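PDB 5B57: putative hemin ABC transport system, membrane protein from Burkholderia cenocepacia J2315, which probably forms the membrane-spanning permease subunit of an ABC importer that carries heme across the cell membrane. Local coordinates for residues A[68-73]-A[102-107]; A[106-111]-A[341-346]. All blocks are in the same frame, centred on the assembly; numbering follows the deposited sequence.

Both contacts use helix 94-128. Interaction 1 joins its first half, at 102-107, to the C-terminal end of helix 54-72; interaction 2, at 106-111, joins the following turns to 341-346 of helix 327-352, 230 residues on. They share P106 and R107, and their centres lie about 9 Å apart, on the same side of the chain's centre. The three helices meet where A70 CB of interaction 1 packs on V108 CG2, at 3.6 Å, and also touches L343. Interaction 1 lies nearer the surface, interaction 2 deeper. Together they tie early and late transmembrane helices of this FecCD-family permease into one bundle.

Interaction 1. Residues A[68-73]-A[102-107]. With DMU (decyl-beta-D-maltopyranoside), chain E.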
loop_
_atom_site.group_PDB
_atom_site.type_symbol
_atom_site.label_atom_id
_atom_site.label_comp_id
_atom_site.label_asym_id
_atom_site.label_seq_id
_atom_site.Cartn_x
_atom_site.Cartn_y
_atom_site.Cartn_z
ATOM N N VAL A 68 -23.854 34.020 -3.759
ATOM C CA VAL A 68 -24.843 35.050 -4.061
ATOM C C VAL A 68 -25.463 34.817 -5.431
ATOM O O VAL A 68 -26.689 34.873 -5.590
ATOM C CB VAL A 68 -24.196 36.443 -3.956
ATOM C CG1 VAL A 68 -24.978 37.480 -4.743
ATOM C CG2 VAL A 68 -24.114 36.862 -2.519
ATOM N N VAL A 69 -24.634 34.542 -6.444
ATOM C CA VAL A 69 -25.223 34.356 -7.763
ATOM C C VAL A 69 -26.071 33.096 -7.786
ATOM O O VAL A 69 -27.068 33.038 -8.510
ATOM C CB VAL A 69 -24.155 34.361 -8.873
ATOM C CG1 VAL A 69 -22.803 34.540 -8.279
ATOM C CG2 VAL A 69 -24.218 33.102 -9.756
ATOM N N ALA A 70 -25.749 32.100 -6.952
ATOM C CA ALA A 70 -26.512 30.852 -6.969
ATOM C C ALA A 70 -27.996 31.080 -6.704
ATOM O O ALA A 70 -28.838 30.365 -7.269
ATOM C CB ALA A 70 -25.950 29.868 -5.949
ATOM N N LEU A 71 -28.342 32.068 -5.860
ATOM C CA LEU A 71 -29.748 32.312 -5.529
ATOM C C LEU A 71 -30.538 32.842 -6.718
ATOM O O LEU A 71 -31.752 32.626 -6.795
ATOM C CB LEU A 71 -29.863 33.302 -4.378
ATOM C CG LEU A 71 -29.418 32.815 -3.012
ATOM C CD1 LEU A 71 -29.012 34.001 -2.166
ATOM C CD2 LEU A 71 -30.532 32.027 -2.344
ATOM N N CYS A 72 -29.874 33.522 -7.652
ATOM C CA CYS A 72 -30.528 34.166 -8.775
ATOM C C CYS A 72 -30.656 33.299 -10.017
ATOM O O CYS A 72 -31.410 33.685 -10.918
ATOM C CB CYS A 72 -29.772 35.426 -9.146
ATOM S SG CYS A 72 -29.525 36.453 -7.738
ATOM N N VAL A 73 -29.954 32.161 -10.094
ATOM C CA VAL A 73 -29.951 31.376 -11.321
ATOM C C VAL A 73 -30.587 29.986 -11.158
ATOM O O VAL A 73 -30.345 29.121 -11.983
ATOM C CB VAL A 73 -28.527 31.249 -11.891
ATOM C CG1 VAL A 73 -28.078 32.557 -12.562
ATOM C CG2 VAL A 73 -27.582 30.836 -10.786
ATOM N N ASP A 102 -37.317 30.369 0.795
ATOM C CA ASP A 102 -37.899 29.074 1.140
ATOM C C ASP A 102 -37.528 27.929 0.206
ATOM O O ASP A 102 -37.475 26.791 0.658
ATOM C CB ASP A 102 -39.427 29.161 1.188
ATOM C CG ASP A 102 -39.922 29.771 2.450
ATOM O OD1 ASP A 102 -39.077 29.985 3.349
ATOM O OD2 ASP A 102 -41.150 30.020 2.539
ATOM N N ILE A 103 -37.295 28.192 -1.074
ATOM C CA ILE A 103 -37.022 27.154 -2.047
ATOM C C ILE A 103 -35.569 27.195 -2.514
ATOM O O ILE A 103 -34.960 26.157 -2.752
ATOM C CB ILE A 103 -37.982 27.263 -3.253
ATOM C CG1 ILE A 103 -39.390 27.667 -2.807
ATOM C CG2 ILE A 103 -37.980 25.979 -4.048
ATOM C CD1 ILE A 103 -40.109 26.638 -1.952
ATOM N N ARG A 104 -35.010 28.390 -2.682
ATOM C CA ARG A 104 -33.642 28.444 -3.171
ATOM C C ARG A 104 -32.626 28.301 -2.037
ATOM O O ARG A 104 -31.807 27.367 -2.086
ATOM C CB ARG A 104 -33.390 29.728 -3.972
ATOM C CG ARG A 104 -32.686 29.444 -5.309
ATOM C CD ARG A 104 -31.646 28.333 -5.203
ATOM N NE ARG A 104 -30.534 28.507 -6.138
ATOM C CZ ARG A 104 -30.186 27.618 -7.063
ATOM N NH1 ARG A 104 -30.869 26.490 -7.184
ATOM N NH2 ARG A 104 -29.153 27.848 -7.865
ATOM N N ALA A 105 -32.653 29.208 -1.038
ATOM C CA ALA A 105 -31.706 29.351 0.057
ATOM C C ALA A 105 -31.359 28.006 0.691
ATOM O O ALA A 105 -30.173 27.655 0.715
ATOM C CB ALA A 105 -32.225 30.342 1.110
ATOM N N PRO A 106 -32.317 27.209 1.187
ATOM C CA PRO A 106 -31.917 25.938 1.819
ATOM C C PRO A 106 -31.088 25.058 0.909
ATOM O O PRO A 106 -30.242 24.299 1.385
ATOM C CB PRO A 106 -33.259 25.268 2.170
ATOM C CG PRO A 106 -34.265 26.350 2.104
ATOM C CD PRO A 106 -33.774 27.266 1.013
ATOM N N ARG A 107 -31.300 25.151 -0.399
ATOM C CA ARG A 107 -30.516 24.352 -1.315
ATOM C C ARG A 107 -29.116 24.922 -1.462
ATOM O O ARG A 107 -28.133 24.175 -1.469
ATOM C CB ARG A 107 -31.229 24.274 -2.658
ATOM C CG ARG A 107 -30.424 23.619 -3.718
ATOM C CD ARG A 107 -31.288 22.884 -4.694
ATOM N NE ARG A 107 -30.465 22.400 -5.788
ATOM C CZ ARG A 107 -30.938 21.694 -6.804
ATOM N NH1 ARG A 107 -32.229 21.401 -6.853
ATOM N NH2 ARG A 107 -30.128 21.280 -7.765
HETATM C C1 DMU E . -32.923 27.710 11.411
HETATM C C2 DMU E . -34.296 27.793 10.798
HETATM C C3 DMU E . -34.485 29.157 10.123
HETATM C C4 DMU E . -33.318 29.458 9.138
HETATM O O5 DMU E . -32.047 29.290 9.816
HETATM C C6 DMU E . -31.887 27.947 10.330
HETATM O O7 DMU E . -35.732 29.171 9.424
HETATM O O16 DMU E . -30.586 27.784 10.891
HETATM C C18 DMU E . -29.744 27.003 10.041
HETATM C C19 DMU E . -28.525 27.825 9.666
HETATM C C22 DMU E . -27.702 27.123 8.602
HETATM C C25 DMU E . -26.290 27.700 8.538
HETATM C C28 DMU E . -25.240 26.586 8.532
HETATM C C31 DMU E . -24.123 26.858 9.550
HETATM C C34 DMU E . -22.739 26.644 8.919
HETATM C C37 DMU E . -21.708 26.185 9.965
HETATM C C40 DMU E . -20.492 25.514 9.297
HETATM C C43 DMU E . -19.387 26.518 9.027
HETATM O O49 DMU E . -32.726 26.417 12.004
HETATM O O55 DMU E . -35.302 27.589 11.799
HETATM C C57 DMU E . -33.405 30.883 8.568
HETATM O O61 DMU E . -34.465 30.951 7.600
HETATM C C5 DMU E . -37.857 29.675 10.519
HETATM C C7 DMU E . -38.781 28.827 9.647
HETATM C C8 DMU E . -39.059 29.509 8.308
HETATM C C9 DMU E . -37.767 29.945 7.645
HETATM O O1 DMU E . -37.074 30.855 8.505
HETATM C C10 DMU E . -36.646 30.223 9.723
HETATM O O2 DMU E . -39.759 28.598 7.436
HETATM O O3 DMU E . -37.395 28.882 11.631
HETATM O O4 DMU E . -40.022 28.623 10.340
HETATM C C11 DMU E . -38.053 30.621 6.319
HETATM O O6 DMU E . -39.481 30.763 6.153
#
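L71 and R104 have the nearest CA atoms, 6.0 Å apart, where helix 54-72, toward its C-terminal end, runs past helix 94-128 at 145°, closer to antiparallel than parallel, with the segment axes 9.5 Å apart. A pi-type turn at 102-104 and a kink at P106, which has no backbone N-H to donate, make the second helix irregular here. R104 is modelled in two conformations; the bonds that follow belong to one of them and may not always form. Its chain bends at chi2 and chi3, bringing the guanidinium edge-on to the carbonyl of A70. R104 NE and R104 NH2 both hydrogen-bond to A70 O, at 2.8 and 2.6 Å, each markedly bent at the hydrogen: a side-on grip by two nitrogens on one oxygen. Both arrive from the same face of the carbonyl, NE well above its plane and NH2 less tilted. On the way, R104 CG lies against L71 O at 3.6 Å. Although L71 CB points away from the other helix, CG sits beside the backbone N (chi1 -70°), and the branch swings back until CD2 meets A105 N and CA, 3.8 Å from each; it also touches R104 CB and A105 CB. A70 packs on L347 of helix 327-352, while A105 leans on W242. Earlier in helix 94-128, on its other side, D102 OD1 accepts a hydrogen bond of 2.9 Å from O6 of the maltoside detergent, whose decyl tail runs in roughly the same direction as that helix. Near a helix C-terminus, a guanidinium would be expected to complement the carbonyls' partial negative charge. In the conformer described, such side-chain donation, combined with apolar packing, joins two obliquely antiparallel helices near the surface of the FecCD transmembrane bundle.

Interaction 2. Residues A[106-111]-A[341-346]; sequences PRVVLA and LTLAAD
R107 and D346 form a two-pronged salt bridge, the guanidinium offering its NE and NH2 side to the carboxylate. R107 NE donates to D346 OD2 at 2.6 Å, nearly straight (163°), within the guanidinium plane and onto the syn lone pair. R107 NH2 reaches D346 OD1 at 2.8 Å, more bent, consistent with planes turned 44° apart. The chain of R107 leaves opposite the backbone N (chi1 173°) and bends at chi2, carrying the charged end to the acid. Next along the two helices the packing is apolar: L343 CD1 meets V108 CG1 at 4.1 Å and A111 CB at 4.2 Å. T342 turns its methyl CG2 to A111 O, 3.6 Å away, while its OG1 bonds to G338 O one turn back in its own helix. Around the first shell, S67 of helix 54-72 touches V108, and L237 touches A111 and D346. R107 NH1 forms a second salt bridge with D357. A buried arginine shared by two acids probably keeps its charge, and D346 probably stays ionised beside it, so that opposite charges join helices 94-128 and 327-352 within the protein interior.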
loop_
_atom_site.group_PDB
_atom_site.type_symbol
_atom_site.label_atom_id
_atom_site.label_comp_id
_atom_site.label_asym_id
_atom_site.label_seq_id
_atom_site.Cartn_x
_atom_site.Cartn_y
_atom_site.Cartn_z
ATOM N N PRO A 106 -32.317 27.209 1.187
ATOM C CA PRO A 106 -31.917 25.938 1.819
ATOM C C PRO A 106 -31.088 25.058 0.909
ATOM O O PRO A 106 -30.242 24.299 1.385
ATOM C CB PRO A 106 -33.259 25.268 2.170
ATOM C CG PRO A 106 -34.265 26.350 2.104
ATOM C CD PRO A 106 -33.774 27.266 1.013
ATOM N N ARG A 107 -31.300 25.151 -0.399
ATOM C CA ARG A 107 -30.516 24.352 -1.315
ATOM C C ARG A 107 -29.116 24.922 -1.462
ATOM O O ARG A 107 -28.133 24.175 -1.469
ATOM C CB ARG A 107 -31.229 24.274 -2.658
ATOM C CG ARG A 107 -30.424 23.619 -3.718
ATOM C CD ARG A 107 -31.288 22.884 -4.694
ATOM N NE ARG A 107 -30.465 22.400 -5.788
ATOM C CZ ARG A 107 -30.938 21.694 -6.804
ATOM N NH1 ARG A 107 -32.229 21.401 -6.853
ATOM N NH2 ARG A 107 -30.128 21.280 -7.765
ATOM N N VAL A 108 -28.997 26.243 -1.552
ATOM C CA VAL A 108 -27.665 26.835 -1.637
ATOM C C VAL A 108 -26.901 26.611 -0.347
ATOM O O VAL A 108 -25.730 26.221 -0.371
ATOM C CB VAL A 108 -27.743 28.329 -1.988
ATOM C CG1 VAL A 108 -26.393 28.942 -1.793
ATOM C CG2 VAL A 108 -28.191 28.504 -3.429
ATOM N N VAL A 109 -27.559 26.812 0.799
ATOM C CA VAL A 109 -26.904 26.564 2.085
ATOM C C VAL A 109 -26.511 25.089 2.227
ATOM O O VAL A 109 -25.425 24.774 2.720
ATOM C CB VAL A 109 -27.799 27.060 3.235
ATOM C CG1 VAL A 109 -27.806 26.113 4.376
ATOM C CG2 VAL A 109 -27.244 28.312 3.732
ATOM N N LEU A 110 -27.358 24.164 1.769
ATOM C CA LEU A 110 -27.003 22.754 1.869
ATOM C C LEU A 110 -25.757 22.452 1.050
ATOM O O LEU A 110 -24.864 21.735 1.516
ATOM C CB LEU A 110 -28.174 21.860 1.430
ATOM C CG LEU A 110 -27.993 20.342 1.629
ATOM C CD1 LEU A 110 -27.928 19.976 3.089
ATOM C CD2 LEU A 110 -29.085 19.557 0.985
ATOM N N ALA A 111 -25.655 23.017 -0.158
ATOM C CA ALA A 111 -24.444 22.821 -0.950
ATOM C C ALA A 111 -23.191 23.328 -0.224
ATOM O O ALA A 111 -22.143 22.697 -0.312
ATOM C CB ALA A 111 -24.574 23.483 -2.316
ATOM N N LEU A 341 -16.511 24.035 -4.778
ATOM C CA LEU A 341 -16.690 23.057 -5.850
ATOM C C LEU A 341 -18.104 22.450 -5.853
ATOM O O LEU A 341 -18.707 22.276 -6.916
ATOM C CB LEU A 341 -15.614 21.963 -5.739
ATOM C CG LEU A 341 -14.174 22.393 -6.055
ATOM C CD1 LEU A 341 -13.198 21.422 -5.428
ATOM C CD2 LEU A 341 -13.929 22.486 -7.553
ATOM N N THR A 342 -18.644 22.097 -4.681
ATOM C CA THR A 342 -19.976 21.487 -4.618
ATOM C C THR A 342 -21.034 22.411 -5.194
ATOM O O THR A 342 -21.902 21.996 -5.970
ATOM C CB THR A 342 -20.329 21.171 -3.171
ATOM O OG1 THR A 342 -19.304 20.357 -2.607
ATOM C CG2 THR A 342 -21.659 20.467 -3.090
ATOM N N LEU A 343 -20.995 23.667 -4.768
ATOM C CA LEU A 343 -21.910 24.673 -5.275
ATOM C C LEU A 343 -21.763 24.848 -6.789
ATOM O O LEU A 343 -22.756 24.889 -7.522
ATOM C CB LEU A 343 -21.620 25.957 -4.512
ATOM C CG LEU A 343 -22.348 27.256 -4.706
ATOM C CD1 LEU A 343 -23.796 27.104 -4.301
ATOM C CD2 LEU A 343 -21.605 28.194 -3.792
ATOM N N ALA A 344 -20.524 24.940 -7.278
ATOM C CA ALA A 344 -20.298 24.957 -8.720
ATOM C C ALA A 344 -20.938 23.745 -9.393
ATOM O O ALA A 344 -21.485 23.861 -10.507
ATOM C CB ALA A 344 -18.798 25.012 -9.011
ATOM N N ALA A 345 -20.896 22.584 -8.719
ATOM C CA ALA A 345 -21.496 21.362 -9.250
ATOM C C ALA A 345 -23.021 21.401 -9.230
ATOM O O ALA A 345 -23.652 20.844 -10.144
ATOM C CB ALA A 345 -21.010 20.146 -8.482
ATOM N N ASP A 346 -23.639 22.015 -8.194
ATOM C CA ASP A 346 -25.103 22.030 -8.126
ATOM C C ASP A 346 -25.682 23.132 -8.983
ATOM O O ASP A 346 -26.737 22.952 -9.603
ATOM C CB ASP A 346 -25.604 22.179 -6.692
ATOM C CG ASP A 346 -27.115 21.895 -6.561
ATOM O OD1 ASP A 346 -27.528 20.736 -6.792
ATOM O OD2 ASP A 346 -27.887 22.823 -6.210
#